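Local coordinates for 2-dehydropantoate 2-reductase (Enterococcus faecium, PDB 3WFI), which acts as an NADH-binding D-mandelate dehydrogenase of the ketopantoate reductase family, at residues Val36-Ile39 against Lys40-Leu44; Glu84-Leu87 against Gln88-Ser92; Ala219-Val222 against Asn223-Lys227; Glu240-Ala243 against His244-Cys248. One frame throughout, in Å; residues are numbered along the deposited sequence.

Contact 1 of 4, residues Val36-Ile39 against Lys40-Leu44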
loop_
_atom_site.group_PDB
_atom_site.type_symbol
_atom_site.label_atom_id
_atom_site.label_comp_id
_atom_site.label_asym_id
_atom_site.label_seq_id
_atom_site.Cartn_x
_atom_site.Cartn_y
_atom_site.Cartn_z
ATOM N N VAL B 36 23.818 -3.379 -34.635
ATOM C CA VAL B 36 24.826 -2.384 -34.972
ATOM C C VAL B 36 25.762 -2.920 -36.061
ATOM O O VAL B 36 26.013 -2.244 -37.058
ATOM C CB VAL B 36 25.630 -1.959 -33.719
ATOM C CG1 VAL B 36 26.803 -1.058 -34.094
ATOM C CG2 VAL B 36 24.724 -1.252 -32.716
ATOM N N GLN B 37 26.262 -4.137 -35.865
ATOM C CA GLN B 37 27.223 -4.741 -36.787
ATOM C C GLN B 37 26.613 -4.987 -38.168
ATOM O O GLN B 37 27.261 -4.748 -39.189
ATOM C CB GLN B 37 27.760 -6.054 -36.193
ATOM C CG GLN B 37 28.915 -6.673 -36.960
ATOM C CD GLN B 37 30.128 -5.781 -36.985
ATOM O OE1 GLN B 37 30.635 -5.374 -35.940
ATOM N NE2 GLN B 37 30.597 -5.461 -38.180
ATOM N N GLN B 38 25.368 -5.458 -38.206
ATOM C CA GLN B 38 24.695 -5.711 -39.491
ATOM C C GLN B 38 24.536 -4.423 -40.291
ATOM O O GLN B 38 24.833 -4.392 -41.482
ATOM C CB GLN B 38 23.350 -6.440 -39.312
ATOM C CG GLN B 38 23.497 -7.951 -39.245
ATOM C CD GLN B 38 24.249 -8.524 -40.417
ATOM O OE1 GLN B 38 23.807 -8.412 -41.565
ATOM N NE2 GLN B 38 25.372 -9.168 -40.142
ATOM N N ILE B 39 24.103 -3.355 -39.620
ATOM C CA ILE B 39 23.937 -2.049 -40.267
ATOM C C ILE B 39 25.291 -1.462 -40.687
ATOM O O ILE B 39 25.392 -0.864 -41.743
ATOM C CB ILE B 39 23.150 -1.057 -39.371
ATOM C CG1 ILE B 39 21.713 -1.561 -39.191
ATOM C CG2 ILE B 39 23.143 0.347 -39.981
ATOM C CD1 ILE B 39 20.940 -0.910 -38.067
ATOM N N LYS B 40 26.326 -1.644 -39.872
ATOM C CA LYS B 40 27.666 -1.197 -40.254
ATOM C C LYS B 40 28.097 -1.875 -41.553
ATOM O O LYS B 40 28.527 -1.208 -42.487
ATOM C CB LYS B 40 28.699 -1.488 -39.155
ATOM C CG LYS B 40 28.786 -0.442 -38.055
ATOM C CD LYS B 40 29.812 -0.851 -37.006
ATOM C CE LYS B 40 29.845 0.114 -35.830
ATOM N NZ LYS B 40 30.595 -0.432 -34.658
ATOM N N GLU B 41 27.956 -3.196 -41.613
ATOM C CA GLU B 41 28.440 -3.970 -42.762
ATOM C C GLU B 41 27.576 -3.861 -44.015
ATOM O O GLU B 41 28.103 -3.806 -45.118
ATOM C CB GLU B 41 28.588 -5.448 -42.392
ATOM C CG GLU B 41 29.795 -5.742 -41.520
ATOM C CD GLU B 41 29.877 -7.215 -41.132
ATOM O OE1 GLU B 41 29.923 -7.537 -39.924
ATOM O OE2 GLU B 41 29.899 -8.059 -42.055
ATOM N N HIS B 42 26.259 -3.818 -43.844
ATOM C CA HIS B 42 25.316 -3.894 -44.969
ATOM C C HIS B 42 24.356 -2.715 -45.084
ATOM O O HIS B 42 23.525 -2.695 -45.993
ATOM C CB HIS B 42 24.464 -5.160 -44.865
ATOM C CG HIS B 42 25.242 -6.426 -44.975
ATOM N ND1 HIS B 42 25.724 -6.906 -46.175
ATOM C CD2 HIS B 42 25.602 -7.328 -44.033
ATOM C CE1 HIS B 42 26.360 -8.043 -45.962
ATOM N NE2 HIS B 42 26.300 -8.321 -44.671
ATOM N N GLY B 43 24.454 -1.741 -44.178
ATOM C CA GLY B 43 23.504 -0.638 -44.132
ATOM C C GLY B 43 22.198 -1.084 -43.510
ATOM O O GLY B 43 22.016 -2.265 -43.212
ATOM N N LEU B 44 21.288 -0.139 -43.305
ATOM C CA LEU B 44 19.944 -0.469 -42.855
ATOM C C LEU B 44 19.104 -0.905 -44.051
ATOM O O LEU B 44 18.953 -0.144 -45.007
ATOM C CB LEU B 44 19.290 0.731 -42.185
ATOM C CG LEU B 44 17.822 0.571 -41.786
ATOM C CD1 LEU B 44 17.662 -0.578 -40.803
ATOM C CD2 LEU B 44 17.303 1.870 -41.198
#
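I39 and G43 meet on the buried side of the last turn of helix 33-42. G43 N reaches I39 O at 2.8 Å, but from well above the carbonyl plane and with a bent N-H...O angle of 130°, as the chain breaks out of the helix at G43 with positive phi. The bond is backed by a straight CA-H...O contact, I39 CA to G43 O at 3.5 Å. Beyond it, I39 CD1 lies 4.3 Å from L44 CD1. V36 completes this packed side: its CG1, anti to the backbone N, runs alongside K40 and touches CE at 3.7 Å, and V36, I39 and K40 all rest on I59 of strand 59-61.

The solvent side is looser. The bent Q37 chain brings NE2 within 2.8 Å of E41 OE1, on the anti side of the carboxylate, with amide and carboxylate planes 56° apart. Q38 OE1 comes obliquely to H42 CD2 at 3.2 Å, the two groups side by side. The Q37 NE2-E41 OE1 bond is angled (138°) and joins exposed groups, which suggests a modest contribution beside the backbone bonds and the apolar seat on strand 59-61.

Contact 2 of 4, residues Glu84-Leu87 against Gln88-Ser92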
loop_
_atom_site.group_PDB
_atom_site.type_symbol
_atom_site.label_atom_id
_atom_site.label_comp_id
_atom_site.label_asym_id
_atom_site.label_seq_id
_atom_site.Cartn_x
_atom_site.Cartn_y
_atom_site.Cartn_z
ATOM N N GLU B 84 18.365 6.833 -18.695
ATOM C CA GLU B 84 19.432 7.574 -18.043
ATOM C C GLU B 84 20.786 7.042 -18.480
ATOM O O GLU B 84 21.705 7.815 -18.732
ATOM C CB GLU B 84 19.284 7.554 -16.521
ATOM C CG GLU B 84 20.390 8.324 -15.817
ATOM C CD GLU B 84 19.955 8.866 -14.481
ATOM O OE1 GLU B 84 20.386 9.982 -14.120
ATOM O OE2 GLU B 84 19.165 8.176 -13.803
ATOM N N LYS B 85 20.898 5.726 -18.598
ATOM C CA LYS B 85 22.111 5.096 -19.104
ATOM C C LYS B 85 22.436 5.507 -20.560
ATOM O O LYS B 85 23.589 5.811 -20.873
ATOM C CB LYS B 85 21.980 3.573 -18.978
ATOM C CG LYS B 85 23.155 2.782 -19.514
ATOM C CD LYS B 85 24.435 3.273 -18.896
ATOM C CE LYS B 85 25.606 2.376 -19.222
ATOM N NZ LYS B 85 26.744 2.705 -18.324
ATOM N N MET B 86 21.428 5.505 -21.436
ATOM C CA MET B 86 21.595 5.970 -22.814
ATOM C C MET B 86 22.154 7.399 -22.819
ATOM O O MET B 86 23.167 7.683 -23.467
ATOM C CB MET B 86 20.267 5.905 -23.578
ATOM C CG MET B 86 20.278 6.537 -24.971
ATOM S SD MET B 86 21.410 5.734 -26.131
ATOM C CE MET B 86 20.392 4.359 -26.669
ATOM N N LEU B 87 21.520 8.287 -22.073
ATOM C CA LEU B 87 21.973 9.681 -21.999
ATOM C C LEU B 87 23.395 9.791 -21.480
ATOM O O LEU B 87 24.193 10.535 -22.048
ATOM C CB LEU B 87 21.027 10.519 -21.134
ATOM C CG LEU B 87 19.660 10.747 -21.794
ATOM C CD1 LEU B 87 18.678 11.338 -20.793
ATOM C CD2 LEU B 87 19.790 11.636 -23.013
ATOM N N GLN B 88 23.710 9.044 -20.419
ATOM C CA GLN B 88 25.063 9.007 -19.874
ATOM C C GLN B 88 26.049 8.588 -20.953
ATOM O O GLN B 88 27.086 9.208 -21.120
ATOM C CB GLN B 88 25.165 8.032 -18.677
ATOM C CG GLN B 88 24.631 8.597 -17.362
ATOM C CD GLN B 88 24.496 7.544 -16.254
ATOM O OE1 GLN B 88 24.771 6.358 -16.457
ATOM N NE2 GLN B 88 24.045 7.980 -15.081
ATOM N N ASP B 89 25.710 7.529 -21.680
ATOM C CA ASP B 89 26.565 7.031 -22.755
ATOM C C ASP B 89 26.742 7.990 -23.934
ATOM O O ASP B 89 27.792 7.988 -24.559
ATOM C CB ASP B 89 26.032 5.701 -23.289
ATOM C CG ASP B 89 26.317 4.540 -22.354
ATOM O OD1 ASP B 89 27.189 4.679 -21.478
ATOM O OD2 ASP B 89 25.662 3.493 -22.501
ATOM N N ILE B 90 25.726 8.776 -24.271
ATOM C CA ILE B 90 25.797 9.616 -25.473
ATOM C C ILE B 90 26.074 11.090 -25.189
ATOM O O ILE B 90 26.042 11.904 -26.122
ATOM C CB ILE B 90 24.526 9.487 -26.346
ATOM C CG1 ILE B 90 23.315 10.171 -25.697
ATOM C CG2 ILE B 90 24.238 8.024 -26.645
ATOM C CD1 ILE B 90 22.065 10.157 -26.554
ATOM N N GLN B 91 26.342 11.444 -23.924
ATOM C CA GLN B 91 26.383 12.856 -23.520
ATOM C C GLN B 91 27.458 13.679 -24.209
ATOM O O GLN B 91 27.335 14.897 -24.283
ATOM C CB GLN B 91 26.529 13.004 -21.996
ATOM C CG GLN B 91 27.811 12.423 -21.424
ATOM C CD GLN B 91 27.794 12.394 -19.913
ATOM O OE1 GLN B 91 27.829 11.325 -19.293
ATOM N NE2 GLN B 91 27.717 13.564 -19.312
ATOM N N SER B 92 28.499 13.027 -24.730
ATOM C CA SER B 92 29.530 13.732 -25.498
ATOM C C SER B 92 29.022 14.352 -26.823
ATOM O O SER B 92 29.692 15.190 -27.407
ATOM C CB SER B 92 30.721 12.804 -25.787
ATOM O OG SER B 92 30.384 11.826 -26.764
#
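I90 N is shared by two carbonyls late in helix 80-90: it donates to M86 O at 2.9 Å, with an N-H...O angle of 138°, and weakly to L87 O. One residue earlier the bonding is more regular, D89 N meeting K85 O at 2.8 Å. M86 O is also approached by the side chain of I90, whose CG1 stands 3.3 Å from it because chi1 (72°) sets that branch between the backbone N and the carbonyl carbon. The other branch, CG2, passes obliquely against M86 SD at 3.7 Å. Both residues press on A6 of strand 2-6 and I29 of strand 25-30, and M86 also touches the glycine-rich GxGxxG turn, which fits a Rossmann nucleotide-binding fold; its side chain is about 6 Å from that of D30, an NAD(+)-binding residue.

On the outer face K85 leaves with CG anti to the backbone N and then bends at chi2 (53°) towards D89. Its CE touches the carboxylate at D89 OD2, 3.5 Å away, whereas the salt bridge from NZ to D89 OD1 is long at 3.7 Å. The stronger partner of D89 is Q62, whose NE2 is bonded to OD2. E84 CG brushes Q88 NE2 at 3.7 Å, while E84 OE1 forms a salt bridge with K115. The chemistry thus divides by face: apolar contact joins the helix to the sheet, and the acidic ends of E84 and D89 find their firmer partners elsewhere in the fold, so that K85-D89 probably adds mainly a diffuse electrostatic attraction.

Contact 3 of 4, residues Ala219-Val222 against Asn223-Lys227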
loop_
_atom_site.group_PDB
_atom_site.type_symbol
_atom_site.label_atom_id
_atom_site.label_comp_id
_atom_site.label_asym_id
_atom_site.label_seq_id
_atom_site.Cartn_x
_atom_site.Cartn_y
_atom_site.Cartn_z
ATOM N N ALA B 219 -8.836 7.902 -6.649
ATOM C CA ALA B 219 -9.013 9.338 -6.470
ATOM C C ALA B 219 -7.856 9.959 -5.728
ATOM O O ALA B 219 -7.389 11.051 -6.090
ATOM C CB ALA B 219 -10.314 9.639 -5.745
ATOM N N THR B 220 -7.389 9.271 -4.682
ATOM C CA THR B 220 -6.284 9.779 -3.885
ATOM C C THR B 220 -5.013 9.866 -4.727
ATOM O O THR B 220 -4.290 10.870 -4.667
ATOM C CB THR B 220 -6.045 8.895 -2.637
ATOM O OG1 THR B 220 -7.247 8.825 -1.865
ATOM C CG2 THR B 220 -4.949 9.455 -1.760
ATOM N N ILE B 221 -4.731 8.821 -5.497
ATOM C CA ILE B 221 -3.529 8.804 -6.335
ATOM C C ILE B 221 -3.587 9.895 -7.406
ATOM O O ILE B 221 -2.609 10.627 -7.612
ATOM C CB ILE B 221 -3.281 7.416 -6.970
ATOM C CG1 ILE B 221 -2.872 6.424 -5.896
ATOM C CG2 ILE B 221 -2.193 7.488 -8.044
ATOM C CD1 ILE B 221 -3.093 4.969 -6.286
ATOM N N VAL B 222 -4.732 10.031 -8.069
ATOM C CA VAL B 222 -4.867 11.028 -9.132
ATOM C C VAL B 222 -4.663 12.441 -8.569
ATOM O O VAL B 222 -4.053 13.294 -9.211
ATOM C CB VAL B 222 -6.223 10.911 -9.856
ATOM C CG1 VAL B 222 -6.454 12.095 -10.773
ATOM C CG2 VAL B 222 -6.287 9.621 -10.651
ATOM N N ASN B 223 -5.138 12.678 -7.347
ATOM C CA ASN B 223 -4.923 13.980 -6.718
ATOM C C ASN B 223 -3.470 14.283 -6.453
ATOM O O ASN B 223 -3.044 15.424 -6.571
ATOM C CB ASN B 223 -5.763 14.130 -5.454
ATOM C CG ASN B 223 -7.102 14.723 -5.752
ATOM O OD1 ASN B 223 -7.213 15.924 -5.989
ATOM N ND2 ASN B 223 -8.126 13.901 -5.740
ATOM N N GLU B 224 -2.694 13.257 -6.123
ATOM C CA GLU B 224 -1.256 13.426 -5.961
ATOM C C GLU B 224 -0.597 13.795 -7.299
ATOM O O GLU B 224 0.174 14.754 -7.370
ATOM C CB GLU B 224 -0.612 12.161 -5.360
ATOM C CG GLU B 224 -1.071 11.864 -3.942
ATOM C CD GLU B 224 -0.374 10.679 -3.298
ATOM O OE1 GLU B 224 0.484 10.048 -3.952
ATOM O OE2 GLU B 224 -0.723 10.359 -2.141
ATOM N N PHE B 225 -0.902 13.044 -8.349
ATOM C CA PHE B 225 -0.444 13.385 -9.711
ATOM C C PHE B 225 -0.796 14.839 -10.072
ATOM O O PHE B 225 0.033 15.586 -10.604
ATOM C CB PHE B 225 -1.079 12.439 -10.750
ATOM C CG PHE B 225 -0.344 11.133 -10.944
ATOM C CD1 PHE B 225 -0.346 10.151 -9.963
ATOM C CD2 PHE B 225 0.326 10.865 -12.152
ATOM C CE1 PHE B 225 0.307 8.938 -10.160
ATOM C CE2 PHE B 225 0.981 9.659 -12.354
ATOM C CZ PHE B 225 0.961 8.691 -11.358
ATOM N N ALA B 226 -2.034 15.232 -9.771
ATOM C CA ALA B 226 -2.543 16.566 -10.124
ATOM C C ALA B 226 -1.871 17.707 -9.352
ATOM O O ALA B 226 -1.634 18.776 -9.912
ATOM C CB ALA B 226 -4.039 16.611 -9.924
ATOM N N LYS B 227 -1.582 17.481 -8.070
ATOM C CA LYS B 227 -0.875 18.471 -7.251
ATOM C C LYS B 227 0.523 18.735 -7.787
ATOM O O LYS B 227 0.965 19.880 -7.871
ATOM C CB LYS B 227 -0.788 18.022 -5.787
ATOM C CG LYS B 227 -1.967 18.416 -4.940
ATOM C CD LYS B 227 -1.770 18.063 -3.465
ATOM C CE LYS B 227 -3.045 18.356 -2.658
ATOM N NZ LYS B 227 -4.222 17.501 -3.020
#
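The F225 ring has I221 O at its edge, near the ring plane, 3.3 Å from CD1. I221 CG2 lies beside the same part of the ring, 3.6 Å from CE1, and the two side chains run side by side in the same direction. The edge contact accompanies a nearly straight backbone bond, F225 N to I221 O at 3.0 Å and 170°, so this one carbonyl meets both the N-H and the ring of F225. N278 and I281 of helix 278-288 and C295 of helix 293-308 are further neighbours of the ring.

The second flat group is the amide of N223, which folds back (chi1 -90°) over the preceding turn. A219 O accepts both N223 N and N223 ND2, each at 3.0 Å, from opposite faces of the carbonyl plane. ND2 stands well above that plane, 43° out of it, and does not use a lone-pair direction; A219 O is in turn tilted from the plane of the N223 amide.

These turns belong to helix 214-231, within the helical C-terminal part of the chain that matches the 6PGD_C clan. Its polar groups also look beyond the contact. E224 CG passes T220 O at 3.4 Å, and the extended chain then presents both carboxylate oxygens to backbone N-H groups at the start of helix 293-308, OE2 to Y294 and OE1 to C295. The carboxylate there is probably favoured by the partial positive charge of a helix N-terminus. T220 OG1 turns back to K216 O. On another side, A226 packs on V238 of helix 238-246.

Contact 4 of 4, residues Glu240-Ala243 against His244-Cys248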
loop_
_atom_site.group_PDB
_atom_site.type_symbol
_atom_site.label_atom_id
_atom_site.label_comp_id
_atom_site.label_asym_id
_atom_site.label_seq_id
_atom_site.Cartn_x
_atom_site.Cartn_y
_atom_site.Cartn_z
ATOM N N GLU B 240 -12.565 14.263 -14.357
ATOM C CA GLU B 240 -12.491 13.590 -15.657
ATOM C C GLU B 240 -11.397 12.541 -15.650
ATOM O O GLU B 240 -11.620 11.404 -16.079
ATOM C CB GLU B 240 -12.268 14.580 -16.794
ATOM C CG GLU B 240 -12.502 13.996 -18.182
ATOM C CD GLU B 240 -11.390 13.065 -18.680
ATOM O OE1 GLU B 240 -10.183 13.326 -18.429
ATOM O OE2 GLU B 240 -11.722 12.058 -19.342
ATOM N N VAL B 241 -10.227 12.904 -15.139
ATOM C CA VAL B 241 -9.116 11.956 -15.117
ATOM C C VAL B 241 -9.452 10.718 -14.288
ATOM O O VAL B 241 -9.169 9.593 -14.710
ATOM C CB VAL B 241 -7.798 12.617 -14.677
ATOM C CG1 VAL B 241 -6.705 11.574 -14.472
ATOM C CG2 VAL B 241 -7.369 13.637 -15.720
ATOM N N ILE B 242 -10.084 10.922 -13.132
ATOM C CA ILE B 242 -10.555 9.820 -12.308
ATOM C C ILE B 242 -11.522 8.931 -13.105
ATOM O O ILE B 242 -11.375 7.704 -13.128
ATOM C CB ILE B 242 -11.232 10.320 -11.011
ATOM C CG1 ILE B 242 -10.185 10.930 -10.078
ATOM C CG2 ILE B 242 -11.941 9.177 -10.297
ATOM C CD1 ILE B 242 -10.744 11.810 -8.973
ATOM N N ALA B 243 -12.505 9.545 -13.755
ATOM C CA ALA B 243 -13.468 8.781 -14.580
ATOM C C ALA B 243 -12.743 8.002 -15.680
ATOM O O ALA B 243 -13.075 6.846 -15.968
ATOM C CB ALA B 243 -14.515 9.706 -15.184
ATOM N N HIS B 244 -11.723 8.622 -16.260
ATOM C CA HIS B 244 -10.932 7.968 -17.312
ATOM C C HIS B 244 -10.176 6.736 -16.790
ATOM O O HIS B 244 -10.147 5.686 -17.440
ATOM C CB HIS B 244 -9.961 8.970 -17.936
ATOM C CG HIS B 244 -9.107 8.389 -19.019
ATOM N ND1 HIS B 244 -9.638 7.809 -20.149
ATOM C CD2 HIS B 244 -7.761 8.311 -19.154
ATOM C CE1 HIS B 244 -8.658 7.387 -20.931
ATOM N NE2 HIS B 244 -7.510 7.666 -20.344
ATOM N N CYS B 245 -9.553 6.865 -15.619
ATOM C CA CYS B 245 -8.956 5.714 -14.944
ATOM C C CYS B 245 -9.995 4.606 -14.716
ATOM O O CYS B 245 -9.726 3.427 -14.984
ATOM C CB CYS B 245 -8.361 6.140 -13.596
ATOM S SG CYS B 245 -6.918 7.210 -13.734
ATOM N N GLU B 246 -11.171 4.999 -14.220
ATOM C CA GLU B 246 -12.213 4.049 -13.852
ATOM C C GLU B 246 -12.928 3.398 -15.038
ATOM O O GLU B 246 -13.554 2.343 -14.883
ATOM C CB GLU B 246 -13.204 4.704 -12.879
ATOM C CG GLU B 246 -12.528 5.035 -11.548
ATOM C CD GLU B 246 -13.463 5.618 -10.519
ATOM O OE1 GLU B 246 -14.596 5.993 -10.855
ATOM O OE2 GLU B 246 -13.044 5.732 -9.356
ATOM N N SER B 247 -12.820 4.001 -16.216
ATOM C CA SER B 247 -13.322 3.379 -17.443
ATOM C C SER B 247 -12.614 2.052 -17.764
ATOM O O SER B 247 -13.167 1.201 -18.468
ATOM C CB SER B 247 -13.196 4.351 -18.628
ATOM O OG SER B 247 -11.855 4.490 -19.061
ATOM N N CYS B 248 -11.411 1.862 -17.220
ATOM C CA CYS B 248 -10.707 0.579 -17.337
ATOM C C CYS B 248 -11.388 -0.584 -16.622
ATOM O O CYS B 248 -11.081 -1.750 -16.898
ATOM C CB CYS B 248 -9.290 0.708 -16.796
ATOM S SG CYS B 248 -8.267 1.882 -17.699
#
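The later turns of helix 238-246, in the helical C-terminal part of the chain, bring E240 beside H244 and I242 beside E246. Backbone bonds set the spacing: H244 N meets E240 O at 2.8 Å, and S247 N meets A243 O at 2.9 Å with a bent N-H...O angle of 133°. S247 OG, swung back by chi1 of 74°, donates to H244 O at 2.6 Å, which holds the serine against the preceding backbone.

E240 and H244 point the same way, carboxylate and ring planes 30° apart, with E240 OE2 3.8 Å from H244 CB. The carboxylate and the imidazole do not meet at their polar atoms: E240 OE2 is 4.8 Å from H244 ND1; E240 OE1 instead forms a salt bridge with R186. I242 CG2, anti to the backbone N, lies 3.7 Å from E246 OE2, an oxygen that is hydrogen-bonded to H215 ND1. V241 CG1 and C245 SG make a looser apolar pair at 4.4 Å. Helix 238-246 packs on two others: V241 and H244 touch helix 180-191 at C189, R186 and V190, and I242 and C245 pack on helix 214-231 at A219, V222 and V218.

How the contacts relate
Contacts 3 and 4 form one packing unit: their centres are 12 Å apart, and the consecutive helices meet through V222 CG1 and V241 CG1 at 3.7 Å and A219 CB and I242 CD1 at 3.9 Å. Contacts 1 and 2 sit in the Rossmann-type part, centres 22 Å apart, and do not touch; their common reference is D30, an NAD(+)-binding residue, whose side chain is about 4 Å from that of V36 and about 6 Å from that of M86. The cofactor site also draws on R270 and E273 of the C-terminal part, E273 being about 11 Å from F225 between side chains. Contact 4 lies away from the annotated sites, and its centre is 45 Å from that of contact 1.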